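Local coordinates for lipid II:glycine glycyltransferase (Staphylococcus aureus, PDB 6SNR), which probably catalyses the transfer of the first glycine of the pentaglycine bridge from glycyl-tRNA to the lysine side chain of lipid II, at residues A[182-187]-A[228-233]; A[306-311]-A[318-323]; A[173-178]-A[333-338]; A[237-242]-A[289-294]; A[147-152]-A[351-356]. All coordinates share one frame; numbering follows the deposited sequence.

Contact 1 of 5, residues A[182-187]-A[228-233]; sequences ERSDRE and LFLVKL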
# COMPACT_ATOMS: atom_id res chain seq x y z
N GLU A 182 -11.85 -10.21 -3.23
CA GLU A 182 -12.57 -9.47 -4.28
C GLU A 182 -11.92 -8.10 -4.51
O GLU A 182 -11.56 -7.44 -3.54
CB GLU A 182 -14.00 -9.18 -3.84
CG GLU A 182 -14.91 -10.39 -3.67
CD GLU A 182 -16.28 -10.06 -3.10
OE1 GLU A 182 -16.56 -8.89 -2.75
OE2 GLU A 182 -17.09 -11.01 -2.98
N ARG A 183 -11.78 -7.71 -5.77
CA ARG A 183 -11.51 -6.29 -6.12
C ARG A 183 -12.85 -5.64 -6.15
O ARG A 183 -13.71 -5.99 -6.99
CB ARG A 183 -10.77 -6.16 -7.47
CG ARG A 183 -10.28 -4.75 -7.82
CD ARG A 183 -10.03 -4.63 -9.32
NE ARG A 183 -11.24 -4.13 -9.99
CZ ARG A 183 -11.48 -4.20 -11.30
NH1 ARG A 183 -10.59 -4.74 -12.13
NH2 ARG A 183 -12.63 -3.72 -11.78
N SER A 184 -13.10 -4.72 -5.21
CA SER A 184 -14.41 -4.14 -4.98
C SER A 184 -14.60 -2.82 -5.76
O SER A 184 -13.84 -2.56 -6.72
CB SER A 184 -14.66 -3.95 -3.48
OG SER A 184 -16.02 -3.63 -3.15
N ASP A 185 -15.61 -2.06 -5.35
CA ASP A 185 -15.99 -0.78 -5.95
C ASP A 185 -16.30 0.28 -4.90
O ASP A 185 -16.14 0.10 -3.67
CB ASP A 185 -17.21 -0.98 -6.87
CG ASP A 185 -18.43 -1.52 -6.13
OD1 ASP A 185 -18.49 -1.42 -4.90
OD2 ASP A 185 -19.32 -2.07 -6.80
N ARG A 186 -16.74 1.44 -5.35
CA ARG A 186 -17.03 2.49 -4.39
C ARG A 186 -18.02 2.10 -3.30
O ARG A 186 -17.86 2.48 -2.14
CB ARG A 186 -17.54 3.74 -5.13
CG ARG A 186 -17.63 4.95 -4.25
CD ARG A 186 -18.21 6.13 -5.05
NE ARG A 186 -17.99 7.40 -4.39
CZ ARG A 186 -18.86 8.07 -3.62
NH1 ARG A 186 -18.51 9.23 -3.09
NH2 ARG A 186 -20.06 7.57 -3.33
N GLU A 187 -19.06 1.34 -3.67
CA GLU A 187 -20.05 0.88 -2.69
C GLU A 187 -19.39 0.00 -1.61
O GLU A 187 -19.83 0.01 -0.46
CB GLU A 187 -21.20 0.13 -3.37
CG GLU A 187 -22.42 -0.04 -2.48
CD GLU A 187 -23.13 1.29 -2.21
OE1 GLU A 187 -23.57 1.94 -3.19
OE2 GLU A 187 -23.24 1.69 -1.03
N LEU A 228 -9.95 -0.90 -4.13
CA LEU A 228 -10.36 -1.43 -2.87
C LEU A 228 -10.46 -2.95 -2.98
O LEU A 228 -11.04 -3.45 -3.95
CB LEU A 228 -11.72 -0.88 -2.49
CG LEU A 228 -12.38 -1.47 -1.24
CD1 LEU A 228 -11.61 -1.11 0.01
CD2 LEU A 228 -13.85 -1.04 -1.14
N PHE A 229 -9.89 -3.66 -2.01
CA PHE A 229 -9.98 -5.14 -1.99
C PHE A 229 -10.73 -5.49 -0.72
O PHE A 229 -10.50 -4.85 0.31
CB PHE A 229 -8.59 -5.80 -2.02
CG PHE A 229 -7.90 -5.64 -3.31
CD1 PHE A 229 -7.25 -4.45 -3.61
CD2 PHE A 229 -7.92 -6.63 -4.26
CE1 PHE A 229 -6.67 -4.26 -4.83
CE2 PHE A 229 -7.30 -6.46 -5.49
CZ PHE A 229 -6.67 -5.24 -5.76
N LEU A 230 -11.57 -6.53 -0.78
CA LEU A 230 -12.31 -7.02 0.39
C LEU A 230 -12.16 -8.55 0.44
O LEU A 230 -12.18 -9.22 -0.62
CB LEU A 230 -13.77 -6.66 0.23
CG LEU A 230 -14.17 -5.20 0.25
CD1 LEU A 230 -15.66 -5.04 0.02
CD2 LEU A 230 -13.76 -4.59 1.56
N VAL A 231 -12.06 -9.10 1.64
CA VAL A 231 -11.94 -10.58 1.79
C VAL A 231 -13.25 -11.10 2.40
O VAL A 231 -13.67 -10.61 3.44
CB VAL A 231 -10.78 -10.98 2.68
CG1 VAL A 231 -10.69 -12.50 2.85
CG2 VAL A 231 -9.46 -10.44 2.10
N LYS A 232 -13.85 -12.08 1.72
CA LYS A 232 -15.15 -12.62 2.06
C LYS A 232 -15.02 -14.11 2.46
O LYS A 232 -14.27 -14.87 1.85
CB LYS A 232 -16.07 -12.53 0.86
CG LYS A 232 -17.52 -12.88 1.17
CD LYS A 232 -18.42 -12.54 0.00
CE LYS A 232 -19.62 -11.74 0.45
NZ LYS A 232 -20.64 -11.77 -0.63
N LEU A 233 -15.79 -14.50 3.46
CA LEU A 233 -15.99 -15.91 3.79
C LEU A 233 -17.43 -16.18 3.35
O LEU A 233 -18.34 -15.56 3.90
CB LEU A 233 -15.84 -16.14 5.28
CG LEU A 233 -16.30 -17.53 5.78
CD1 LEU A 233 -15.56 -18.63 5.01
CD2 LEU A 233 -16.04 -17.66 7.27
O HOH W 1 -11.69 -0.86 -6.48
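Glu182 and Leu230 are joined by two backbone hydrogen bonds, of which Glu182 N to Leu230 O is almost straight (2.8 Å, 175°), and Ser184 N adds a third to Leu228 O at 2.7 Å. Beyond it the pairing gives way to a water that donates to Ser184 O at 2.8 Å and accepts from Leu228 N at 2.9 Å. The bonding is antiparallel and places 180-183 as an outermost strand of a mixed seven-stranded sheet, whose next member past 226-233 is strand 302-312. Side-chain packing comes next. With OG anti to the backbone N (chi1 -168°), the Ser184 hydroxyl lies 3.5 Å from Leu230 CD1. Arg183 meets Phe229 through its aliphatic root, CB to CE2 at 4.0 Å, while its guanidinium leads away. Opposite charges come near without a salt bridge: Glu182 OE2 and Lys232 NZ are 4.3 Å apart. Each side chain has a firmer partner, Glu182 OE1 in the hydroxyl of Tyr303 and Lys232 NZ in the carbonyl of Glu300.

Contact 2 of 5, residues A[306-311]-A[318-323]; sequences GALLMF and YLYGAS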
# COMPACT_ATOMS: atom_id res chain seq x y z
N GLY A 306 -10.16 -5.80 4.57
CA GLY A 306 -10.19 -4.94 3.38
C GLY A 306 -8.98 -4.03 3.37
O GLY A 306 -8.29 -3.84 4.40
N ALA A 307 -8.67 -3.52 2.17
CA ALA A 307 -7.55 -2.62 2.02
C ALA A 307 -7.66 -1.76 0.78
O ALA A 307 -8.29 -2.13 -0.21
CB ALA A 307 -6.29 -3.43 1.95
N LEU A 308 -6.98 -0.61 0.84
CA LEU A 308 -6.82 0.27 -0.31
C LEU A 308 -5.40 0.21 -0.86
O LEU A 308 -4.44 0.36 -0.10
CB LEU A 308 -7.18 1.67 0.15
CG LEU A 308 -8.65 2.03 0.37
CD1 LEU A 308 -8.79 3.39 1.06
CD2 LEU A 308 -9.40 2.04 -0.94
N LEU A 309 -5.29 0.01 -2.19
CA LEU A 309 -4.04 -0.17 -2.92
C LEU A 309 -3.96 0.95 -3.95
O LEU A 309 -4.89 1.14 -4.72
CB LEU A 309 -4.04 -1.51 -3.67
CG LEU A 309 -2.84 -1.90 -4.49
CD1 LEU A 309 -1.63 -2.08 -3.59
CD2 LEU A 309 -3.11 -3.15 -5.35
N MET A 310 -2.88 1.74 -3.90
CA MET A 310 -2.68 2.86 -4.84
C MET A 310 -1.57 2.60 -5.79
O MET A 310 -0.71 1.75 -5.53
CB MET A 310 -2.32 4.16 -4.06
CG MET A 310 -3.12 4.43 -2.84
SD MET A 310 -4.90 4.37 -3.04
CE MET A 310 -5.27 3.01 -2.03
N PHE A 311 -1.48 3.35 -6.90
CA PHE A 311 -0.42 3.19 -7.87
C PHE A 311 0.09 4.53 -8.38
O PHE A 311 -0.69 5.50 -8.50
CB PHE A 311 -0.88 2.47 -9.13
CG PHE A 311 -1.27 1.03 -8.89
CD1 PHE A 311 -2.56 0.69 -8.52
CD2 PHE A 311 -0.33 0.06 -9.02
CE1 PHE A 311 -2.91 -0.66 -8.29
CE2 PHE A 311 -0.65 -1.27 -8.80
CZ PHE A 311 -1.94 -1.63 -8.43
N TYR A 318 0.38 -0.01 -0.41
CA TYR A 318 -0.63 -0.46 0.54
C TYR A 318 -0.90 0.69 1.49
O TYR A 318 -0.12 0.97 2.38
CB TYR A 318 -0.06 -1.71 1.30
CG TYR A 318 -0.84 -2.07 2.55
CD1 TYR A 318 -2.14 -2.52 2.47
CD2 TYR A 318 -0.29 -1.93 3.78
CE1 TYR A 318 -2.87 -2.88 3.59
CE2 TYR A 318 -0.99 -2.30 4.93
CZ TYR A 318 -2.28 -2.78 4.82
OH TYR A 318 -3.04 -3.14 5.94
N LEU A 319 -2.00 1.39 1.25
CA LEU A 319 -2.27 2.67 1.92
C LEU A 319 -2.97 2.51 3.26
O LEU A 319 -2.57 3.12 4.23
CB LEU A 319 -3.11 3.56 0.98
CG LEU A 319 -2.73 5.02 0.64
CD1 LEU A 319 -3.89 5.98 0.78
CD2 LEU A 319 -1.49 5.55 1.34
N TYR A 320 -4.00 1.67 3.32
CA TYR A 320 -4.79 1.44 4.50
C TYR A 320 -5.32 0.01 4.47
O TYR A 320 -5.68 -0.48 3.40
CB TYR A 320 -6.02 2.38 4.57
CG TYR A 320 -5.71 3.84 4.82
CD1 TYR A 320 -5.42 4.29 6.08
CD2 TYR A 320 -5.76 4.77 3.77
CE1 TYR A 320 -5.12 5.63 6.32
CE2 TYR A 320 -5.47 6.12 3.99
CZ TYR A 320 -5.17 6.54 5.26
OH TYR A 320 -4.88 7.85 5.50
N GLY A 321 -5.37 -0.63 5.63
CA GLY A 321 -5.99 -1.97 5.77
C GLY A 321 -6.78 -2.10 7.06
O GLY A 321 -6.52 -1.36 8.02
N ALA A 322 -7.76 -2.99 7.08
CA ALA A 322 -8.65 -3.15 8.25
C ALA A 322 -9.11 -4.57 8.31
O ALA A 322 -9.17 -5.25 7.28
CB ALA A 322 -9.85 -2.20 8.18
N SER A 323 -9.43 -5.05 9.52
CA SER A 323 -9.98 -6.40 9.63
C SER A 323 -10.82 -6.53 10.89
O SER A 323 -10.59 -5.79 11.85
CB SER A 323 -8.85 -7.45 9.63
OG SER A 323 -7.94 -7.23 10.71
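Gly306 and Ala322 exchange a pair of backbone hydrogen bonds, N to O in both directions at 2.9 Å. Farther along, Leu308 N reaches Tyr320 O at 2.9 Å, and Leu308 O takes Leu319 N at 3.0 Å. The partner of Leu308 thus changes from Tyr320, which accepts through O, to Leu319, which donates through N; the register slips by one residue and a beta bulge results, marked by the helical psi of Leu319 (-46°). Tyr320 N is buried there and has no partner in the model. Among the apolar contacts, Met310 and Leu319 cross at about a right angle, with CG to CG at 3.6 Å and Met310 CE at 3.7 Å from Leu319 CB. Ala307 CB sits in the plane of the Tyr318 ring, at its edge, 3.8 Å from CE1. This hairpin forms the middle of its sheet, between strands 226-233 and 351-356: helix 332-347 covers the side bearing Ala307, Leu309 and Tyr318, while helices 189-202 and 210-220 cover the side bearing Leu308 and Tyr320.

Contact 3 of 5, residues A[173-178]-A[333-338]; sequences LALKRG and NHHMQY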
# COMPACT_ATOMS: atom_id res chain seq x y z
N LEU A 173 -1.49 -21.42 4.15
CA LEU A 173 -2.74 -21.79 4.84
C LEU A 173 -3.87 -20.89 4.41
O LEU A 173 -4.97 -21.32 4.11
CB LEU A 173 -2.58 -21.73 6.35
CG LEU A 173 -1.70 -22.83 6.94
CD1 LEU A 173 -1.51 -22.56 8.42
CD2 LEU A 173 -2.26 -24.23 6.67
N ALA A 174 -3.59 -19.60 4.32
CA ALA A 174 -4.62 -18.67 3.92
C ALA A 174 -5.22 -18.96 2.54
O ALA A 174 -6.43 -18.82 2.32
CB ALA A 174 -4.06 -17.25 3.98
N LEU A 175 -4.37 -19.37 1.61
CA LEU A 175 -4.78 -19.69 0.24
C LEU A 175 -5.69 -20.91 0.23
O LEU A 175 -6.51 -21.03 -0.65
CB LEU A 175 -3.56 -19.98 -0.64
CG LEU A 175 -2.63 -18.80 -0.91
CD1 LEU A 175 -1.31 -19.21 -1.58
CD2 LEU A 175 -3.40 -17.78 -1.73
N LYS A 176 -5.55 -21.77 1.24
CA LYS A 176 -6.32 -23.04 1.31
C LYS A 176 -7.58 -22.98 2.16
O LYS A 176 -8.49 -23.78 1.93
CB LYS A 176 -5.44 -24.17 1.87
CG LYS A 176 -4.27 -24.58 0.98
CD LYS A 176 -3.12 -25.17 1.80
CE LYS A 176 -3.44 -26.57 2.31
NZ LYS A 176 -3.18 -27.59 1.25
N ARG A 177 -7.67 -22.09 3.15
CA ARG A 177 -8.66 -22.28 4.24
C ARG A 177 -10.09 -21.91 3.88
O ARG A 177 -11.03 -22.34 4.57
CB ARG A 177 -8.19 -21.65 5.56
CG ARG A 177 -6.89 -22.26 6.07
CD ARG A 177 -6.87 -23.01 7.38
NE ARG A 177 -6.48 -22.12 8.47
CZ ARG A 177 -5.71 -22.42 9.53
NH1 ARG A 177 -5.49 -21.45 10.42
NH2 ARG A 177 -5.15 -23.61 9.74
N GLY A 178 -10.30 -21.15 2.81
CA GLY A 178 -11.65 -20.94 2.29
C GLY A 178 -12.19 -19.52 2.23
O GLY A 178 -13.37 -19.32 2.26
N ASN A 333 -6.16 -11.47 6.28
CA ASN A 333 -5.15 -10.43 5.94
C ASN A 333 -3.99 -11.01 5.14
O ASN A 333 -3.47 -10.37 4.24
CB ASN A 333 -4.62 -9.76 7.21
CG ASN A 333 -5.71 -8.99 7.96
OD1 ASN A 333 -5.93 -9.17 9.15
ND2 ASN A 333 -6.38 -8.11 7.26
N HIS A 334 -3.59 -12.25 5.43
CA HIS A 334 -2.49 -12.88 4.69
C HIS A 334 -2.89 -13.22 3.27
O HIS A 334 -2.09 -13.03 2.33
CB HIS A 334 -2.05 -14.17 5.41
CG HIS A 334 -1.50 -13.93 6.78
ND1 HIS A 334 -2.30 -13.66 7.86
CD2 HIS A 334 -0.23 -13.90 7.24
CE1 HIS A 334 -1.55 -13.48 8.93
NE2 HIS A 334 -0.29 -13.62 8.57
N HIS A 335 -4.14 -13.67 3.09
CA HIS A 335 -4.68 -13.91 1.78
C HIS A 335 -4.74 -12.61 0.96
O HIS A 335 -4.25 -12.54 -0.18
CB HIS A 335 -6.08 -14.54 1.90
CG HIS A 335 -6.54 -15.21 0.66
ND1 HIS A 335 -7.80 -15.75 0.51
CD2 HIS A 335 -5.92 -15.39 -0.52
CE1 HIS A 335 -7.94 -16.23 -0.71
NE2 HIS A 335 -6.80 -16.04 -1.35
N MET A 336 -5.28 -11.59 1.64
CA MET A 336 -5.38 -10.22 1.07
C MET A 336 -4.05 -9.65 0.58
O MET A 336 -3.94 -9.24 -0.61
CB MET A 336 -5.99 -9.25 2.10
CG MET A 336 -6.64 -8.04 1.44
SD MET A 336 -7.48 -7.05 2.69
CE MET A 336 -6.24 -6.56 3.83
N GLN A 337 -3.04 -9.71 1.44
CA GLN A 337 -1.70 -9.15 1.08
C GLN A 337 -1.12 -9.81 -0.16
O GLN A 337 -0.68 -9.14 -1.10
CB GLN A 337 -0.69 -9.24 2.20
CG GLN A 337 -0.96 -8.29 3.35
CD GLN A 337 -0.82 -6.82 2.94
OE1 GLN A 337 -0.18 -6.49 1.92
NE2 GLN A 337 -1.38 -5.93 3.77
N TYR A 338 -1.07 -11.14 -0.17
CA TYR A 338 -0.46 -11.83 -1.29
C TYR A 338 -1.22 -11.59 -2.59
O TYR A 338 -0.63 -11.41 -3.65
CB TYR A 338 -0.38 -13.35 -0.93
CG TYR A 338 0.30 -14.23 -1.96
CD1 TYR A 338 1.61 -14.01 -2.35
CD2 TYR A 338 -0.35 -15.36 -2.48
CE1 TYR A 338 2.27 -14.84 -3.25
CE2 TYR A 338 0.31 -16.21 -3.39
CZ TYR A 338 1.62 -15.93 -3.76
OH TYR A 338 2.30 -16.75 -4.65
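His335 ND1 is hydrogen-bonded to the hydroxyl of Thr179, directly after segment 173-178, and the same imidazole packs against the end of helix 165-177. Ala174 O lies 3.8 Å above one face of this ring, offset toward the rim, and Leu175 CD2 approaches CD2 of His335 at 3.7 Å. The ring reaches these atoms with CG anti to its backbone N (chi1 -162°). Between the backbones the fit is close: Ala174 CB stands 3.7 Å from His335 N and 3.9 Å from His334 CB. Such a small side chain at the crossing suits an axis separation of 8.5 Å, at a steep signed angle of -106°. Helix 332-347 is the connection of a beta-alpha-beta crossover, linking the parallel neighbours 315-323 and 351-356, and 165-177 lies across it. The other Leu175 methyl, CD1, touches Tyr338 CE2 at 3.9 Å, the two side chains crossing at about a right angle. Tyr338 OH in turn bonds to the carbonyl of Asp156. Gly178, just past the end of helix 165-177, has positive phi.

Contact 4 of 5, residues A[237-242]-A[289-294]; sequences ENIAKV and RDLEAL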
# COMPACT_ATOMS: atom_id res chain seq x y z
N GLU A 237 -20.37 -21.07 -1.08
CA GLU A 237 -19.26 -21.49 -1.89
C GLU A 237 -18.51 -22.63 -1.20
O GLU A 237 -18.13 -23.61 -1.85
CB GLU A 237 -18.28 -20.34 -2.16
CG GLU A 237 -18.79 -19.25 -3.10
CD GLU A 237 -17.66 -18.33 -3.56
OE1 GLU A 237 -16.66 -18.18 -2.82
OE2 GLU A 237 -17.74 -17.76 -4.66
N ASN A 238 -18.31 -22.49 0.10
CA ASN A 238 -17.50 -23.46 0.85
C ASN A 238 -18.22 -24.79 0.99
O ASN A 238 -17.57 -25.83 0.91
CB ASN A 238 -17.10 -22.93 2.19
CG ASN A 238 -16.11 -21.80 2.09
OD1 ASN A 238 -15.98 -21.16 1.04
ND2 ASN A 238 -15.39 -21.57 3.16
N ILE A 239 -19.54 -24.72 1.16
CA ILE A 239 -20.41 -25.92 1.16
C ILE A 239 -20.28 -26.67 -0.18
O ILE A 239 -20.12 -27.89 -0.22
CB ILE A 239 -21.89 -25.57 1.50
CG1 ILE A 239 -21.97 -25.11 2.98
CG2 ILE A 239 -22.82 -26.75 1.18
CD1 ILE A 239 -23.26 -24.46 3.45
N ALA A 240 -20.29 -25.95 -1.30
CA ALA A 240 -20.04 -26.59 -2.60
C ALA A 240 -18.69 -27.28 -2.67
O ALA A 240 -18.59 -28.37 -3.22
CB ALA A 240 -20.18 -25.56 -3.72
N LYS A 241 -17.65 -26.64 -2.13
CA LYS A 241 -16.33 -27.23 -2.06
C LYS A 241 -16.40 -28.53 -1.21
O LYS A 241 -15.77 -29.50 -1.57
CB LYS A 241 -15.34 -26.23 -1.45
CG LYS A 241 -13.90 -26.70 -1.24
CD LYS A 241 -12.97 -25.58 -0.74
CE LYS A 241 -13.43 -24.97 0.60
NZ LYS A 241 -12.33 -24.51 1.50
N VAL A 242 -17.12 -28.50 -0.08
CA VAL A 242 -17.18 -29.68 0.79
C VAL A 242 -17.90 -30.82 0.06
O VAL A 242 -17.44 -31.94 0.10
CB VAL A 242 -17.84 -29.36 2.15
CG1 VAL A 242 -18.11 -30.65 2.95
CG2 VAL A 242 -16.97 -28.42 2.95
N ARG A 289 -22.44 -28.95 8.33
CA ARG A 289 -23.42 -28.47 9.31
C ARG A 289 -23.05 -27.07 9.86
O ARG A 289 -23.91 -26.22 10.03
CB ARG A 289 -23.57 -29.42 10.52
CG ARG A 289 -24.15 -30.80 10.20
CD ARG A 289 -25.63 -30.75 9.83
NE ARG A 289 -25.83 -30.49 8.40
CZ ARG A 289 -25.64 -31.39 7.43
NH1 ARG A 289 -25.22 -32.62 7.72
NH2 ARG A 289 -25.84 -31.06 6.15
N ASP A 290 -21.78 -26.89 10.18
CA ASP A 290 -21.29 -25.64 10.79
C ASP A 290 -21.44 -24.49 9.76
O ASP A 290 -21.89 -23.39 10.12
CB ASP A 290 -19.84 -25.77 11.25
CG ASP A 290 -19.63 -26.81 12.34
OD1 ASP A 290 -20.59 -27.23 13.02
OD2 ASP A 290 -18.45 -27.15 12.58
N LEU A 291 -21.12 -24.79 8.51
CA LEU A 291 -21.27 -23.81 7.39
C LEU A 291 -22.72 -23.47 7.11
O LEU A 291 -23.04 -22.33 6.75
CB LEU A 291 -20.60 -24.31 6.12
CG LEU A 291 -19.08 -24.35 6.19
CD1 LEU A 291 -18.52 -25.19 5.08
CD2 LEU A 291 -18.53 -22.92 6.16
N GLU A 292 -23.61 -24.46 7.24
CA GLU A 292 -25.02 -24.19 7.16
C GLU A 292 -25.53 -23.24 8.22
O GLU A 292 -26.40 -22.40 7.89
CB GLU A 292 -25.84 -25.50 7.25
CG GLU A 292 -25.81 -26.29 5.98
CD GLU A 292 -26.29 -27.73 6.13
OE1 GLU A 292 -26.63 -28.15 7.26
OE2 GLU A 292 -26.34 -28.44 5.11
N ALA A 293 -25.03 -23.38 9.46
CA ALA A 293 -25.34 -22.51 10.59
C ALA A 293 -24.89 -21.11 10.25
O ALA A 293 -25.63 -20.15 10.39
CB ALA A 293 -24.65 -22.99 11.87
N LEU A 294 -23.68 -21.01 9.71
CA LEU A 294 -23.16 -19.71 9.29
C LEU A 294 -23.96 -19.10 8.16
O LEU A 294 -24.19 -17.89 8.13
CB LEU A 294 -21.70 -19.82 8.90
CG LEU A 294 -21.02 -18.49 8.60
CD1 LEU A 294 -20.99 -17.61 9.83
CD2 LEU A 294 -19.61 -18.78 8.08
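Ile239 and Leu291 make the tight centre of this helix pair, sliding past each other in opposite directions. Ile239 CG1 comes to 3.5 Å from Leu291 CB, and Ile239 CD1 follows at 3.8 Å from the same carbon. Leu291 CG is anti to its carbonyl carbon (chi1 -69°), and beyond it methyl CD1 lies 3.9 Å from Asn238 CB. Val242 CG2 stands farther off, 4.2 Å from that methyl, and turns also to Leu287 and Asn284 of the second helix. Next to this centre the contact is looser. Glu292 meets Ile239 CD1 with its backbone N at 3.8 Å and with the flank of its chain, CG, at 4.0 Å, and sends its carboxylate to Arg289 on its own helix. Arg289 grips it side-on with two nitrogens, NE to OE1 at 2.7 Å and NH2 to OE2 at 2.9 Å. Both oxygens lie close to the guanidinium plane, yet NE meets OE1 from 38° above the carboxylate plane. Arg289 itself is exposed and has a second salt bridge, to Glu285. At the other end Asn238 ND2 bonds to the carbonyl of Gly178, which follows helix 165-177. The helix axes run nearly antiparallel, at 164°, and the arrangement belongs to the root of a long antiparallel two-helix coiled-coil arm, as in staphylococcal FemA.

Contact 5 of 5, residues A[147-152]-A[351-356]; sequences TMITPI and TYDFGG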
# COMPACT_ATOMS: atom_id res chain seq x y z
N THR A 147 10.56 3.59 4.75
CA THR A 147 9.45 2.72 4.41
C THR A 147 9.91 1.29 4.22
O THR A 147 11.11 1.03 4.14
CB THR A 147 8.67 3.19 3.17
OG1 THR A 147 9.52 3.18 2.02
CG2 THR A 147 8.05 4.55 3.42
N MET A 148 8.95 0.39 4.12
CA MET A 148 9.24 -1.02 3.90
C MET A 148 8.66 -1.48 2.59
O MET A 148 7.43 -1.41 2.36
CB MET A 148 8.68 -1.86 5.05
CG MET A 148 9.25 -1.46 6.39
SD MET A 148 10.94 -2.05 6.67
CE MET A 148 10.58 -3.71 7.25
N ILE A 149 9.54 -1.96 1.71
CA ILE A 149 9.16 -2.21 0.38
C ILE A 149 9.44 -3.66 -0.07
O ILE A 149 10.55 -4.13 0.09
CB ILE A 149 9.93 -1.27 -0.57
CG1 ILE A 149 9.64 0.21 -0.23
CG2 ILE A 149 9.51 -1.50 -2.01
CD1 ILE A 149 10.25 1.21 -1.23
N THR A 150 8.45 -4.26 -0.70
CA THR A 150 8.57 -5.61 -1.29
C THR A 150 8.79 -5.54 -2.80
O THR A 150 7.98 -5.00 -3.52
CB THR A 150 7.31 -6.46 -1.02
OG1 THR A 150 7.02 -6.50 0.39
CG2 THR A 150 7.47 -7.89 -1.60
N PRO A 151 9.90 -6.13 -3.30
CA PRO A 151 10.05 -6.29 -4.74
C PRO A 151 9.02 -7.31 -5.23
O PRO A 151 8.92 -8.46 -4.66
CB PRO A 151 11.48 -6.84 -4.91
CG PRO A 151 12.14 -6.64 -3.62
CD PRO A 151 11.07 -6.64 -2.56
N ILE A 152 8.24 -6.92 -6.24
CA ILE A 152 7.17 -7.78 -6.76
C ILE A 152 7.28 -8.15 -8.25
O ILE A 152 6.33 -8.68 -8.84
CB ILE A 152 5.77 -7.20 -6.48
CG1 ILE A 152 5.65 -5.73 -6.95
CG2 ILE A 152 5.47 -7.26 -4.99
CD1 ILE A 152 4.22 -5.31 -7.15
N THR A 351 7.37 -2.56 -7.33
CA THR A 351 7.52 -2.46 -5.89
C THR A 351 6.16 -2.30 -5.22
O THR A 351 5.26 -1.73 -5.80
CB THR A 351 8.46 -1.32 -5.43
OG1 THR A 351 8.05 -0.09 -6.05
CG2 THR A 351 9.89 -1.61 -5.83
N TYR A 352 6.06 -2.79 -4.01
CA TYR A 352 4.85 -2.78 -3.19
C TYR A 352 5.25 -2.21 -1.83
O TYR A 352 6.02 -2.80 -1.06
CB TYR A 352 4.30 -4.20 -3.08
CG TYR A 352 3.02 -4.39 -2.33
CD1 TYR A 352 3.01 -4.61 -0.94
CD2 TYR A 352 1.81 -4.44 -2.99
CE1 TYR A 352 1.83 -4.82 -0.25
CE2 TYR A 352 0.63 -4.66 -2.32
CZ TYR A 352 0.64 -4.86 -0.96
OH TYR A 352 -0.53 -5.08 -0.28
N ASP A 353 4.82 -0.97 -1.56
CA ASP A 353 5.29 -0.18 -0.45
C ASP A 353 4.28 -0.24 0.71
O ASP A 353 3.13 0.23 0.61
CB ASP A 353 5.49 1.27 -0.98
CG ASP A 353 6.15 2.18 -0.01
OD1 ASP A 353 6.21 1.91 1.20
OD2 ASP A 353 6.58 3.25 -0.49
N PHE A 354 4.72 -0.80 1.84
CA PHE A 354 3.89 -0.86 3.04
C PHE A 354 3.86 0.41 3.87
O PHE A 354 3.22 0.45 4.92
CB PHE A 354 4.40 -1.98 3.95
CG PHE A 354 3.97 -3.36 3.54
CD1 PHE A 354 4.73 -4.09 2.66
CD2 PHE A 354 2.89 -3.97 4.15
CE1 PHE A 354 4.36 -5.38 2.30
CE2 PHE A 354 2.52 -5.29 3.81
CZ PHE A 354 3.26 -5.98 2.90
N GLY A 355 4.61 1.43 3.44
CA GLY A 355 4.67 2.70 4.13
C GLY A 355 5.65 2.73 5.30
O GLY A 355 6.53 1.89 5.40
N GLY A 356 5.41 3.66 6.23
CA GLY A 356 6.42 4.06 7.17
C GLY A 356 6.81 3.09 8.27
O GLY A 356 6.00 2.28 8.71
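Phe354 turns its ring edge to strand 146-151: Thr150 OG1 lies near the ring plane 3.5 Å from CE1, and Met148 O lies near that plane too. Thr150 OG1 has its hydrogen-bond partner in the carbonyl of Trp377. One face of the Phe354 ring meets Tyr352 CE1, 3.6 Å above the plane and offset toward the rim; Tyr352 OH bonds to Gln337. Beside this pair, Ile152 CG2 rests 3.8 Å from Tyr352 CB. The backbones pair antiparallel, with Thr150 and Tyr352 bonded in both directions and Phe354 N to Met148 O at 2.8 Å. Past Phe354 the register shifts by one in a beta bulge, where Gly355, at positive phi (82°), offers its O to Met148 N. Strand 351-356 runs parallel to 315-323 on its other flank. On the side bearing Ile149 and Asp353, the Ile149 and Thr351 side chains cross obliquely, CG2 to CB at 3.6 Å. Asp353 CG is anti to its backbone N (chi1 -172°). From there OD1 comes within 3.4 Å of Thr147 CB and accepts Gly355 N at 2.8 Å, the donor 33° out of the carboxylate plane, in an Asx turn.

Contacts 1, 2 and 5 lie along one sheet. Strands 226-233 and 302-312 join contact 1 to contact 2 through a probable hydrogen bond, Phe229 N to Ala307 O (2.9 Å), and Tyr318 N to Asp353 O (2.9 Å) joins contact 2 to contact 5. The centres of contacts 1 and 5 are about 22 Å apart. Helix 332-347 ties contact 3 to this sheet: Gln337 OE1 lies 3.5 Å from Phe354 CE2, and Met336 CE packs on Ala307 CB. Contact 4 is peripheral, its centre about 37 Å from that of contact 5, but it meets contact 3 where Lys241 NZ lies 3.7 Å from Gly178 CA, and contact 1 through Leu233, so the arm is rooted beside the sheet.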